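Local coordinates for EVE domain-containing protein (Pseudomonas syringae pv. tomato str. DC3000, PDB 2EVE), which is of unknown function but carries the EVE domain of the PUA clan, related to ASCH and PUA domains, and so possibly binds modified nucleic acid, at residues L5-P10 and S133-T138; R25-R30 and D72-D77; G44-F49 and A60-I65; T68-P73 and W94-I99. One frame throughout, in Å; residues are numbered along the deposited sequence.

Contact 1: L5-P10 and S133-T138. With 144 (tris-hydroxymethyl-methyl-ammonium), chain D.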
loop_
_atom_site.group_PDB
_atom_site.type_symbol
_atom_site.label_atom_id
_atom_site.label_comp_id
_atom_site.label_asym_id
_atom_site.label_seq_id
_atom_site.Cartn_x
_atom_site.Cartn_y
_atom_site.Cartn_z
ATOM N N LEU A 5 -1.352 3.520 -4.108
ATOM C CA LEU A 5 -0.043 3.273 -3.524
ATOM C C LEU A 5 -0.294 2.872 -2.076
ATOM O O LEU A 5 -1.109 3.487 -1.383
ATOM C CB LEU A 5 0.852 4.523 -3.590
ATOM C CG LEU A 5 2.262 4.356 -3.008
ATOM C CD1 LEU A 5 3.269 5.214 -3.770
ATOM C CD2 LEU A 5 2.249 4.723 -1.534
HETATM N N MSE A 6 0.380 1.816 -1.631
HETATM C CA MSE A 6 0.247 1.344 -0.258
HETATM C C MSE A 6 1.625 1.067 0.335
HETATM O O MSE A 6 2.511 0.566 -0.354
HETATM C CB MSE A 6 -0.621 0.086 -0.205
HETATM C CG MSE A 6 -2.032 0.297 -0.748
HETATM SE SE MSE A 6 -3.287 -1.041 -0.121
HETATM C CE MSE A 6 -2.635 -2.473 -1.211
ATOM N N LYS A 7 1.781 1.385 1.619
ATOM C CA LYS A 7 3.051 1.228 2.325
ATOM C C LYS A 7 3.200 -0.042 3.157
ATOM O O LYS A 7 2.236 -0.532 3.742
ATOM C CB LYS A 7 3.278 2.423 3.253
ATOM C CG LYS A 7 3.268 3.772 2.567
ATOM C CD LYS A 7 3.548 4.885 3.569
ATOM C CE LYS A 7 3.512 6.247 2.903
ATOM N NZ LYS A 7 3.771 7.348 3.870
ATOM N N SER A 8 4.429 -0.552 3.214
ATOM C CA SER A 8 4.745 -1.744 3.991
ATOM C C SER A 8 6.233 -1.806 4.322
ATOM O O SER A 8 7.075 -1.526 3.472
ATOM C CB SER A 8 4.360 -3.009 3.222
ATOM O OG SER A 8 4.615 -4.171 4.006
ATOM N N GLU A 9 6.548 -2.165 5.562
ATOM C CA GLU A 9 7.940 -2.305 5.973
ATOM C C GLU A 9 8.397 -3.627 5.366
ATOM O O GLU A 9 7.805 -4.672 5.632
ATOM C CB GLU A 9 8.051 -2.363 7.495
ATOM C CG GLU A 9 7.645 -1.087 8.197
ATOM C CD GLU A 9 7.870 -1.152 9.694
ATOM O OE1 GLU A 9 7.545 -0.163 10.383
ATOM O OE2 GLU A 9 8.373 -2.187 10.180
ATOM N N PRO A 10 9.460 -3.599 4.549
ATOM C CA PRO A 10 9.972 -4.811 3.903
ATOM C C PRO A 10 10.348 -5.972 4.820
ATOM O O PRO A 10 10.197 -7.131 4.438
ATOM C CB PRO A 10 11.155 -4.292 3.090
ATOM C CG PRO A 10 11.640 -3.139 3.913
ATOM C CD PRO A 10 10.346 -2.454 4.283
ATOM N N SER A 133 -0.876 6.030 4.617
ATOM C CA SER A 133 -0.237 4.795 4.155
ATOM C C SER A 133 -0.901 4.172 2.927
ATOM O O SER A 133 -0.322 3.297 2.281
ATOM C CB SER A 133 -0.207 3.769 5.290
ATOM O OG SER A 133 -1.518 3.481 5.741
ATOM N N VAL A 134 -2.124 4.601 2.631
ATOM C CA VAL A 134 -2.866 4.120 1.463
ATOM C C VAL A 134 -3.396 5.375 0.781
ATOM O O VAL A 134 -4.074 6.193 1.409
ATOM C CB VAL A 134 -4.047 3.202 1.853
ATOM C CG1 VAL A 134 -4.773 2.739 0.600
ATOM C CG2 VAL A 134 -3.537 1.999 2.643
HETATM N N MSE A 135 -3.096 5.526 -0.504
HETATM C CA MSE A 135 -3.494 6.727 -1.225
HETATM C C MSE A 135 -3.790 6.489 -2.693
HETATM O O MSE A 135 -3.304 5.531 -3.294
HETATM C CB MSE A 135 -2.362 7.744 -1.156
HETATM C CG MSE A 135 -1.113 7.252 -1.892
HETATM SE SE MSE A 135 0.467 8.317 -1.600
HETATM C CE MSE A 135 0.769 7.774 0.225
ATOM N N PRO A 136 -4.593 7.375 -3.293
ATOM C CA PRO A 136 -4.915 7.235 -4.711
ATOM C C PRO A 136 -3.727 7.769 -5.516
ATOM O O PRO A 136 -2.921 8.548 -5.006
ATOM C CB PRO A 136 -6.161 8.108 -4.870
ATOM C CG PRO A 136 -5.919 9.202 -3.885
ATOM C CD PRO A 136 -5.372 8.466 -2.677
ATOM N N VAL A 137 -3.615 7.322 -6.758
ATOM C CA VAL A 137 -2.558 7.764 -7.661
ATOM C C VAL A 137 -3.277 8.058 -8.974
ATOM O O VAL A 137 -4.003 7.205 -9.483
ATOM C CB VAL A 137 -1.492 6.652 -7.885
ATOM C CG1 VAL A 137 -0.520 7.068 -8.985
ATOM C CG2 VAL A 137 -0.726 6.390 -6.591
ATOM N N THR A 138 -3.104 9.264 -9.510
ATOM C CA THR A 138 -3.767 9.622 -10.761
ATOM C C THR A 138 -3.110 8.904 -11.929
ATOM O O THR A 138 -1.996 8.394 -11.807
ATOM C CB THR A 138 -3.697 11.137 -11.035
ATOM O OG1 THR A 138 -2.339 11.511 -11.295
ATOM C CG2 THR A 138 -4.227 11.922 -9.847
HETATM C C1 144 D . 8.510 5.542 6.327
HETATM N N 144 D . 7.520 6.552 5.977
HETATM C C2 144 D . 8.044 7.350 4.819
HETATM O O2 144 D . 9.049 7.113 3.813
HETATM C C3 144 D . 7.280 7.343 7.258
HETATM O O3 144 D . 6.296 8.391 7.139
HETATM C C4 144 D . 6.338 5.793 5.517
HETATM O O4 144 D . 5.417 4.796 6.361
#
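Leu5 and Met135, the latter a selenomethionine, face each other as an antiparallel hydrogen-bonded pair, with Leu5 N to Met135 O at 2.9 Å and Met135 N to Leu5 O at 3.0 Å. Their side chains run side by side: Met135 CG lies 3.8 Å from Leu5 CB, and the bend at chi3 (72°) turns Met135 CE back to Leu5 CD2, 3.8 Å away. Val137 CG2, two residues on from Met135, packs on Leu5 CB. On the other face Met6 and Val134 form the non-hydrogen-bonded pair; Met6 CG lies 3.9 Å from Val134 CG1, while its selenium end leads off toward Trp26. Lys7 N donates to Ser133 O at 2.9 Å, and the lysine chain, fully extended beyond CG, runs past Ser133 and Met135 CE. Its CD lies 3.4 Å from O4 of the bound tris-hydroxymethyl-methyl-ammonium, and NZ makes a weak hydrogen bond to Leu132 O. Tyr50 OH binds the same ligand. Strand 134-137 forms one edge of the sheet in this chain, beside 3-8, whose other edge pairs with strand 46-51; helix 32-40 packs on Val134 through Ala34 and Phe37.

Contact 2: R25-R30 and D72-D77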
loop_
_atom_site.group_PDB
_atom_site.type_symbol
_atom_site.label_atom_id
_atom_site.label_comp_id
_atom_site.label_asym_id
_atom_site.label_seq_id
_atom_site.Cartn_x
_atom_site.Cartn_y
_atom_site.Cartn_z
ATOM N N ARG A 25 -2.822 -11.360 1.900
ATOM C CA ARG A 25 -3.739 -10.434 2.550
ATOM C C ARG A 25 -3.000 -9.181 2.995
ATOM O O ARG A 25 -1.925 -9.256 3.591
ATOM C CB ARG A 25 -4.392 -11.082 3.774
ATOM C CG ARG A 25 -5.395 -10.174 4.489
ATOM C CD ARG A 25 -6.015 -10.873 5.687
ATOM N NE ARG A 25 -5.034 -11.117 6.740
ATOM C CZ ARG A 25 -5.032 -12.194 7.516
ATOM N NH1 ARG A 25 -5.957 -13.132 7.352
ATOM N NH2 ARG A 25 -4.112 -12.332 8.459
ATOM N N TRP A 26 -3.582 -8.026 2.690
ATOM C CA TRP A 26 -3.011 -6.750 3.094
ATOM C C TRP A 26 -3.843 -6.347 4.298
ATOM O O TRP A 26 -5.046 -6.138 4.181
ATOM C CB TRP A 26 -3.175 -5.712 1.986
ATOM C CG TRP A 26 -2.280 -4.516 2.150
ATOM C CD1 TRP A 26 -2.509 -3.404 2.911
ATOM C CD2 TRP A 26 -0.993 -4.337 1.552
ATOM N NE1 TRP A 26 -1.434 -2.541 2.824
ATOM C CE2 TRP A 26 -0.490 -3.094 1.999
ATOM C CE3 TRP A 26 -0.210 -5.114 0.688
ATOM C CZ2 TRP A 26 0.761 -2.607 1.600
ATOM C CZ3 TRP A 26 1.032 -4.629 0.292
ATOM C CH2 TRP A 26 1.505 -3.389 0.752
ATOM N N ASP A 27 -3.212 -6.253 5.461
ATOM C CA ASP A 27 -3.950 -5.894 6.660
ATOM C C ASP A 27 -3.180 -4.903 7.509
ATOM O O ASP A 27 -2.189 -4.340 7.060
ATOM C CB ASP A 27 -4.249 -7.156 7.473
ATOM C CG ASP A 27 -3.010 -7.987 7.740
ATOM O OD1 ASP A 27 -1.968 -7.400 8.098
ATOM O OD2 ASP A 27 -3.073 -9.228 7.601
ATOM N N GLY A 28 -3.653 -4.678 8.731
ATOM C CA GLY A 28 -2.962 -3.765 9.625
ATOM C C GLY A 28 -3.049 -2.288 9.298
ATOM O O GLY A 28 -2.241 -1.496 9.798
ATOM N N VAL A 29 -4.001 -1.900 8.455
ATOM C CA VAL A 29 -4.166 -0.488 8.134
ATOM C C VAL A 29 -5.049 0.053 9.254
ATOM O O VAL A 29 -6.188 -0.385 9.427
ATOM C CB VAL A 29 -4.824 -0.298 6.759
ATOM C CG1 VAL A 29 -5.046 1.182 6.487
ATOM C CG2 VAL A 29 -3.917 -0.897 5.681
ATOM N N ARG A 30 -4.505 0.994 10.021
ATOM C CA ARG A 30 -5.206 1.543 11.175
ATOM C C ARG A 30 -5.342 3.057 11.183
ATOM O O ARG A 30 -5.219 3.697 12.226
ATOM C CB ARG A 30 -4.494 1.080 12.449
ATOM C CG ARG A 30 -4.501 -0.439 12.628
ATOM C CD ARG A 30 -5.891 -0.937 13.011
ATOM N NE ARG A 30 -5.947 -2.383 13.226
ATOM C CZ ARG A 30 -6.102 -3.284 12.261
ATOM N NH1 ARG A 30 -6.216 -2.899 10.996
ATOM N NH2 ARG A 30 -6.160 -4.576 12.563
ATOM N N ASP A 72 -11.071 -6.804 8.719
ATOM C CA ASP A 72 -9.694 -7.200 9.001
ATOM C C ASP A 72 -9.602 -8.170 10.175
ATOM O O ASP A 72 -9.788 -7.782 11.324
ATOM C CB ASP A 72 -8.854 -5.950 9.287
ATOM C CG ASP A 72 -7.374 -6.247 9.378
ATOM O OD1 ASP A 72 -6.585 -5.279 9.451
ATOM O OD2 ASP A 72 -6.996 -7.440 9.380
ATOM N N PRO A 73 -9.296 -9.446 9.898
ATOM C CA PRO A 73 -9.190 -10.449 10.962
ATOM C C PRO A 73 -8.118 -10.165 12.015
ATOM O O PRO A 73 -8.225 -10.641 13.146
ATOM C CB PRO A 73 -8.922 -11.742 10.193
ATOM C CG PRO A 73 -8.165 -11.268 8.992
ATOM C CD PRO A 73 -8.934 -10.024 8.591
ATOM N N THR A 74 -7.091 -9.398 11.658
ATOM C CA THR A 74 -6.031 -9.101 12.619
ATOM C C THR A 74 -6.508 -8.226 13.776
ATOM O O THR A 74 -5.945 -8.279 14.866
ATOM C CB THR A 74 -4.805 -8.424 11.952
ATOM O OG1 THR A 74 -5.181 -7.160 11.387
ATOM C CG2 THR A 74 -4.226 -9.324 10.868
ATOM N N ALA A 75 -7.546 -7.427 13.548
ATOM C CA ALA A 75 -8.064 -6.558 14.599
ATOM C C ALA A 75 -8.611 -7.369 15.768
ATOM O O ALA A 75 -8.583 -6.920 16.912
ATOM C CB ALA A 75 -9.157 -5.652 14.043
ATOM N N LEU A 76 -9.097 -8.572 15.476
ATOM C CA LEU A 76 -9.668 -9.437 16.506
ATOM C C LEU A 76 -8.673 -10.439 17.077
ATOM O O LEU A 76 -9.029 -11.256 17.925
ATOM C CB LEU A 76 -10.863 -10.201 15.935
ATOM C CG LEU A 76 -11.943 -9.365 15.245
ATOM C CD1 LEU A 76 -13.024 -10.288 14.706
ATOM C CD2 LEU A 76 -12.526 -8.357 16.219
ATOM N N ASP A 77 -7.430 -10.373 16.619
ATOM C CA ASP A 77 -6.400 -11.297 17.078
ATOM C C ASP A 77 -5.477 -10.671 18.123
ATOM O O ASP A 77 -4.612 -9.864 17.794
ATOM C CB ASP A 77 -5.583 -11.773 15.875
ATOM C CG ASP A 77 -4.548 -12.812 16.244
ATOM O OD1 ASP A 77 -4.501 -13.214 17.425
ATOM O OD2 ASP A 77 -3.784 -13.225 15.349
HETATM O O HOH W 1 -6.099 -3.564 7.227
#
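Asp27 and Asp72 approach to 6.3 Å between CA atoms where the chain leaves strand 23-26, and the facing residues 73-75 take helical backbone angles without regular helix bonding. Asp72 carries most of the polar contact. Its CG is anti to the backbone N (chi1 -171°), which sends the carboxylate across to the other segment. OD1 accepts from Gly28 N at 3.1 Å on its syn side and from both terminal nitrogens of Arg30. NH1, at 2.9 Å, comes from the anti side, well out of the carboxylate plane; NH2, at 3.2 Å, stands above that plane. This is an end-on salt bridge to one oxygen, with the two flat groups 80° apart. Water 1 gives OD1 a further hydrogen and accepts from Val29 N. OD2 turns back on its own segment, taking Thr74 N in an Asx turn and Thr74 OG1 at 2.7 Å, both from one face. The guanidinium of Arg30 is further fixed in its plane by Val29 O, and NH2 also donates to Tyr82 O. Five protein donors on one buried carboxylate would probably favour its charged form. At the outer side, Arg25 NE binds Asp27 OD2 at 2.9 Å, and Pro73 CG lies over a face of the Arg25 guanidinium, 3.3 Å from NH1. Thr74 CG2 packs 3.5 Å from Asp27 OD2. The contact ties the loop after strand 58-71 to the end of edge strand 23-26; Val29 packs against helix 32-40, and Arg30 makes a cation-pi contact with Trp94, just before strand 95-110.

Contact 3: G44-F49 and A60-I65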
loop_
_atom_site.group_PDB
_atom_site.type_symbol
_atom_site.label_atom_id
_atom_site.label_comp_id
_atom_site.label_asym_id
_atom_site.label_seq_id
_atom_site.Cartn_x
_atom_site.Cartn_y
_atom_site.Cartn_z
ATOM N N GLY A 44 -8.818 -5.650 -9.750
ATOM C CA GLY A 44 -8.155 -5.253 -10.977
ATOM C C GLY A 44 -7.349 -3.979 -10.836
ATOM O O GLY A 44 -6.438 -3.727 -11.628
ATOM N N ASP A 45 -7.688 -3.158 -9.844
ATOM C CA ASP A 45 -6.942 -1.924 -9.615
ATOM C C ASP A 45 -5.501 -2.317 -9.322
ATOM O O ASP A 45 -5.239 -3.402 -8.803
ATOM C CB ASP A 45 -7.491 -1.154 -8.411
ATOM C CG ASP A 45 -8.794 -0.430 -8.709
ATOM O OD1 ASP A 45 -9.265 -0.464 -9.867
ATOM O OD2 ASP A 45 -9.346 0.176 -7.771
ATOM N N GLU A 46 -4.564 -1.442 -9.664
ATOM C CA GLU A 46 -3.157 -1.718 -9.410
ATOM C C GLU A 46 -2.619 -0.710 -8.413
ATOM O O GLU A 46 -3.168 0.382 -8.272
ATOM C CB GLU A 46 -2.360 -1.648 -10.712
ATOM C CG GLU A 46 -2.672 -2.785 -11.667
ATOM C CD GLU A 46 -2.040 -2.589 -13.030
ATOM O OE1 GLU A 46 -2.423 -1.629 -13.731
ATOM O OE2 GLU A 46 -1.164 -3.397 -13.399
ATOM N N PHE A 47 -1.549 -1.074 -7.715
ATOM C CA PHE A 47 -0.963 -0.167 -6.738
ATOM C C PHE A 47 0.541 -0.299 -6.667
ATOM O O PHE A 47 1.100 -1.364 -6.937
ATOM C CB PHE A 47 -1.552 -0.428 -5.344
ATOM C CG PHE A 47 -1.113 -1.734 -4.726
ATOM C CD1 PHE A 47 0.015 -1.798 -3.911
ATOM C CD2 PHE A 47 -1.837 -2.900 -4.955
ATOM C CE1 PHE A 47 0.415 -3.009 -3.336
ATOM C CE2 PHE A 47 -1.444 -4.113 -4.388
ATOM C CZ PHE A 47 -0.322 -4.167 -3.578
ATOM N N PHE A 48 1.196 0.802 -6.317
ATOM C CA PHE A 48 2.638 0.785 -6.147
ATOM C C PHE A 48 2.913 0.273 -4.745
ATOM O O PHE A 48 2.306 0.731 -3.776
ATOM C CB PHE A 48 3.228 2.185 -6.305
ATOM C CG PHE A 48 3.309 2.645 -7.724
ATOM C CD1 PHE A 48 3.865 1.825 -8.701
ATOM C CD2 PHE A 48 2.832 3.897 -8.090
ATOM C CE1 PHE A 48 3.946 2.246 -10.021
ATOM C CE2 PHE A 48 2.908 4.328 -9.409
ATOM C CZ PHE A 48 3.466 3.501 -10.378
ATOM N N PHE A 49 3.816 -0.697 -4.656
ATOM C CA PHE A 49 4.210 -1.302 -3.385
ATOM C C PHE A 49 5.380 -0.464 -2.866
ATOM O O PHE A 49 6.495 -0.542 -3.384
ATOM C CB PHE A 49 4.648 -2.755 -3.637
ATOM C CG PHE A 49 4.722 -3.618 -2.396
ATOM C CD1 PHE A 49 5.511 -3.256 -1.307
ATOM C CD2 PHE A 49 4.038 -4.833 -2.352
ATOM C CE1 PHE A 49 5.618 -4.098 -0.186
ATOM C CE2 PHE A 49 4.139 -5.675 -1.247
ATOM C CZ PHE A 49 4.929 -5.312 -0.160
ATOM N N ALA A 60 8.955 -0.095 -4.658
ATOM C CA ALA A 60 9.701 -1.308 -4.978
ATOM C C ALA A 60 9.065 -2.221 -6.016
ATOM O O ALA A 60 9.709 -3.155 -6.502
ATOM C CB ALA A 60 9.954 -2.092 -3.703
ATOM N N GLY A 61 7.808 -1.962 -6.350
ATOM C CA GLY A 61 7.134 -2.792 -7.328
ATOM C C GLY A 61 5.674 -2.440 -7.504
ATOM O O GLY A 61 5.217 -1.376 -7.074
ATOM N N ILE A 62 4.942 -3.354 -8.130
ATOM C CA ILE A 62 3.527 -3.170 -8.412
ATOM C C ILE A 62 2.710 -4.389 -7.995
ATOM O O ILE A 62 3.152 -5.529 -8.143
ATOM C CB ILE A 62 3.311 -2.936 -9.921
ATOM C CG1 ILE A 62 4.118 -1.718 -10.370
ATOM C CG2 ILE A 62 1.833 -2.750 -10.221
ATOM C CD1 ILE A 62 4.096 -1.501 -11.878
ATOM N N GLY A 63 1.516 -4.134 -7.467
ATOM C CA GLY A 63 0.623 -5.205 -7.063
ATOM C C GLY A 63 -0.756 -4.913 -7.622
ATOM O O GLY A 63 -0.970 -3.855 -8.209
ATOM N N LYS A 64 -1.693 -5.842 -7.460
ATOM C CA LYS A 64 -3.049 -5.636 -7.952
ATOM C C LYS A 64 -4.043 -6.116 -6.906
ATOM O O LYS A 64 -3.708 -6.927 -6.041
ATOM C CB LYS A 64 -3.273 -6.395 -9.267
ATOM C CG LYS A 64 -3.220 -7.909 -9.135
ATOM C CD LYS A 64 -3.330 -8.573 -10.500
ATOM C CE LYS A 64 -3.275 -10.086 -10.386
ATOM N NZ LYS A 64 -3.317 -10.734 -11.725
ATOM N N ILE A 65 -5.266 -5.611 -6.980
ATOM C CA ILE A 65 -6.288 -6.010 -6.024
ATOM C C ILE A 65 -7.024 -7.238 -6.545
ATOM O O ILE A 65 -7.579 -7.219 -7.639
ATOM C CB ILE A 65 -7.294 -4.868 -5.798
ATOM C CG1 ILE A 65 -6.549 -3.604 -5.342
ATOM C CG2 ILE A 65 -8.353 -5.294 -4.791
ATOM C CD1 ILE A 65 -5.625 -3.812 -4.147
#
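Phe47 lays its ring over Gly63, a closely packed point of this antiparallel pairing. Phe47 CG sits between the backbone N and the carbonyl carbon (chi1 70°), and this folds the ring across the neighbouring strand. Gly63 CA lies 3.9 Å from the ring centroid, 26° off the normal, in a CH-pi contact. Gly63 has no side chain, and the ring face rests directly on its backbone. Ile65 CD1 adds an apolar contact to Phe47 CD2 at 4.0 Å, and Trp26 meets the rings of both Phe47 and Phe49 edge-to-face. On the opposite face Phe48 and Ile62 run side by side, with Phe48 CD1 3.9 Å from Ile62 CG1, beneath helix 139-149, where Trp142 stacks on Phe48. The solvent side is at Gly44, Glu46 and Lys64, where side chains make few contacts although the backbone bonds stay short. The aliphatic parts of Glu46 and Lys64 flank the backbone as a non-hydrogen-bonded pair, but the Lys64 chain extends away from the partner strand. The exposed Gly44 is held by its backbone, Gly44 N to Ile65 O at 2.9 Å and nearly straight (171°). At the other end Ala60 and Gly61 both face Phe49 in a classic beta bulge: Ala60 N reaches Phe49 O at 2.8 Å, while Phe49 N reaches Gly61 O. Backbone bonds hold the two strands in register from Gly44 to Phe47, up to the bulge, while the aromatic and branched side chains on the two faces make the hairpin part of the hydrophobic core.

Contact 4: T68-P73 and W94-I99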
loop_
_atom_site.group_PDB
_atom_site.type_symbol
_atom_site.label_atom_id
_atom_site.label_comp_id
_atom_site.label_asym_id
_atom_site.label_seq_id
_atom_site.Cartn_x
_atom_site.Cartn_y
_atom_site.Cartn_z
ATOM N N THR A 68 -11.801 -7.421 -2.937
ATOM C CA THR A 68 -12.102 -6.149 -2.297
ATOM C C THR A 68 -12.209 -6.258 -0.779
ATOM O O THR A 68 -12.275 -7.353 -0.213
ATOM C CB THR A 68 -13.396 -5.503 -2.866
ATOM O OG1 THR A 68 -14.514 -6.371 -2.647
ATOM C CG2 THR A 68 -13.244 -5.235 -4.366
ATOM N N ALA A 69 -12.228 -5.099 -0.135
ATOM C CA ALA A 69 -12.264 -4.981 1.319
ATOM C C ALA A 69 -13.240 -5.836 2.115
ATOM O O ALA A 69 -14.410 -5.981 1.767
ATOM C CB ALA A 69 -12.459 -3.522 1.694
ATOM N N TYR A 70 -12.732 -6.383 3.211
ATOM C CA TYR A 70 -13.526 -7.189 4.116
ATOM C C TYR A 70 -13.000 -6.941 5.527
ATOM O O TYR A 70 -11.886 -6.449 5.696
ATOM C CB TYR A 70 -13.437 -8.669 3.723
ATOM C CG TYR A 70 -12.041 -9.243 3.655
ATOM C CD1 TYR A 70 -11.433 -9.766 4.789
ATOM C CD2 TYR A 70 -11.350 -9.309 2.445
ATOM C CE1 TYR A 70 -10.176 -10.349 4.728
ATOM C CE2 TYR A 70 -10.085 -9.890 2.371
ATOM C CZ TYR A 70 -9.506 -10.412 3.517
ATOM O OH TYR A 70 -8.278 -11.025 3.460
ATOM N N PRO A 71 -13.798 -7.255 6.558
ATOM C CA PRO A 71 -13.350 -7.034 7.940
ATOM C C PRO A 71 -11.973 -7.634 8.201
ATOM O O PRO A 71 -11.738 -8.812 7.936
ATOM C CB PRO A 71 -14.455 -7.690 8.763
ATOM C CG PRO A 71 -15.671 -7.450 7.908
ATOM C CD PRO A 71 -15.166 -7.799 6.530
ATOM N N ASP A 72 -11.071 -6.804 8.719
ATOM C CA ASP A 72 -9.694 -7.200 9.001
ATOM C C ASP A 72 -9.602 -8.170 10.175
ATOM O O ASP A 72 -9.788 -7.782 11.324
ATOM C CB ASP A 72 -8.854 -5.950 9.287
ATOM C CG ASP A 72 -7.374 -6.247 9.378
ATOM O OD1 ASP A 72 -6.585 -5.279 9.451
ATOM O OD2 ASP A 72 -6.996 -7.440 9.380
ATOM N N PRO A 73 -9.296 -9.446 9.898
ATOM C CA PRO A 73 -9.190 -10.449 10.962
ATOM C C PRO A 73 -8.118 -10.165 12.015
ATOM O O PRO A 73 -8.225 -10.641 13.146
ATOM C CB PRO A 73 -8.922 -11.742 10.193
ATOM C CG PRO A 73 -8.165 -11.268 8.992
ATOM C CD PRO A 73 -8.934 -10.024 8.591
ATOM N N TRP A 94 -12.058 -1.913 11.066
ATOM C CA TRP A 94 -11.001 -2.034 10.070
ATOM C C TRP A 94 -11.245 -3.017 8.938
ATOM O O TRP A 94 -11.963 -4.007 9.093
ATOM C CB TRP A 94 -9.693 -2.373 10.780
ATOM C CG TRP A 94 -9.407 -1.421 11.892
ATOM C CD1 TRP A 94 -9.364 -1.705 13.229
ATOM C CD2 TRP A 94 -9.150 -0.019 11.770
ATOM N NE1 TRP A 94 -9.097 -0.561 13.947
ATOM C CE2 TRP A 94 -8.965 0.489 13.074
ATOM C CE3 TRP A 94 -9.066 0.861 10.681
ATOM C CZ2 TRP A 94 -8.691 1.837 13.322
ATOM C CZ3 TRP A 94 -8.794 2.207 10.927
ATOM C CH2 TRP A 94 -8.613 2.680 12.239
ATOM N N SER A 95 -10.617 -2.738 7.801
ATOM C CA SER A 95 -10.758 -3.567 6.611
ATOM C C SER A 95 -9.427 -3.984 6.010
ATOM O O SER A 95 -8.463 -3.221 6.002
ATOM C CB SER A 95 -11.555 -2.813 5.542
ATOM O OG SER A 95 -12.832 -2.435 6.019
ATOM N N ALA A 96 -9.394 -5.209 5.501
ATOM C CA ALA A 96 -8.216 -5.747 4.845
ATOM C C ALA A 96 -8.688 -6.126 3.453
ATOM O O ALA A 96 -9.871 -6.005 3.137
ATOM C CB ALA A 96 -7.722 -6.987 5.579
ATOM N N LEU A 97 -7.767 -6.565 2.610
ATOM C CA LEU A 97 -8.139 -7.003 1.278
ATOM C C LEU A 97 -7.044 -7.905 0.754
ATOM O O LEU A 97 -5.968 -7.977 1.338
ATOM C CB LEU A 97 -8.380 -5.802 0.351
ATOM C CG LEU A 97 -7.367 -4.658 0.247
ATOM C CD1 LEU A 97 -6.079 -5.141 -0.395
ATOM C CD2 LEU A 97 -7.993 -3.545 -0.583
ATOM N N ASP A 98 -7.327 -8.627 -0.322
ATOM C CA ASP A 98 -6.325 -9.515 -0.883
ATOM C C ASP A 98 -5.687 -8.876 -2.102
ATOM O O ASP A 98 -6.372 -8.270 -2.929
ATOM C CB ASP A 98 -6.938 -10.860 -1.278
ATOM C CG ASP A 98 -7.545 -11.599 -0.101
ATOM O OD1 ASP A 98 -7.046 -11.446 1.035
ATOM O OD2 ASP A 98 -8.519 -12.347 -0.321
ATOM N N ILE A 99 -4.369 -9.015 -2.204
ATOM C CA ILE A 99 -3.621 -8.455 -3.319
ATOM C C ILE A 99 -2.830 -9.530 -4.055
ATOM O O ILE A 99 -2.599 -10.619 -3.532
ATOM C CB ILE A 99 -2.622 -7.384 -2.848
ATOM C CG1 ILE A 99 -1.587 -8.014 -1.910
ATOM C CG2 ILE A 99 -3.364 -6.255 -2.142
ATOM C CD1 ILE A 99 -0.278 -7.268 -1.862
HETATM O O HOH W 1 -6.099 -3.564 7.227
#
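Tyr70 and Ala96 exchange both backbone bonds of a hydrogen-bonded antiparallel pair, Tyr70 N to Ala96 O at 2.9 Å and Ala96 N to Tyr70 O at 2.8 Å. The tyrosine side chain then leans over the partner strand, its CG between the backbone N and the carbonyl carbon (chi1 56°). Ala96 O thus lies over one ring face, offset toward the rim, and Leu97 CA is 3.6 Å from Tyr70 CE2. At the far end the Tyr70 hydroxyl donates to Asp98 OD1 at 2.8 Å, meeting the carboxylate on its syn side, with ring and carboxylate planes 63° apart. Ala96 CB packs against the Asp72 carboxylate, 3.9 Å from Asp72 CG. The pairing continues as Asp72 N donates to Trp94 O at 3.0 Å, almost straight at the hydrogen (173°) but from above the carbonyl plane. Ser95 O is satisfied by water 1, 2.7 Å away, which also gives a hydrogen to Asp72 OD1 and so bridges the two segments. The remaining polar groups are satisfied by residues outside the two segments: Ser95 OG accepts from Arg39 NE, Trp94 NE1 donates to Asp84 OD2, and Asn92 serves both Asp72 O and Trp94 N. The arrangement is that of two antiparallel neighbours in the mixed sheet of the EVE domain, strands 58-71 and 95-110, where the long connection 72-94 leaves and rejoins them.

Overall arrangement
All four contacts reach one mixed sheet, in the strand order 23-26, 95-110, 58-71, 46-51, 3-8, 134-137. Contact 1 closes one edge and holds Lys7 of the tris-hydroxymethyl-methyl-ammonium pocket; contact 3 is its neighbour, with centres about 9 Å apart. Contacts 2 and 4 share Asp72, Pro73 and water 1, their centres about 7 Å apart, near the other edge. Trp26 links the groups: CZ2 lies 3.5 Å from Met6 CB, and CZ3 lies 3.6 Å from Phe49 CE2. Ile99 joins contact 4 to contact 3, its CD1 3.5 Å from Phe47 CZ. The nearest side-chain atoms of Phe49 and Val29 lie about 11 Å from the ligand.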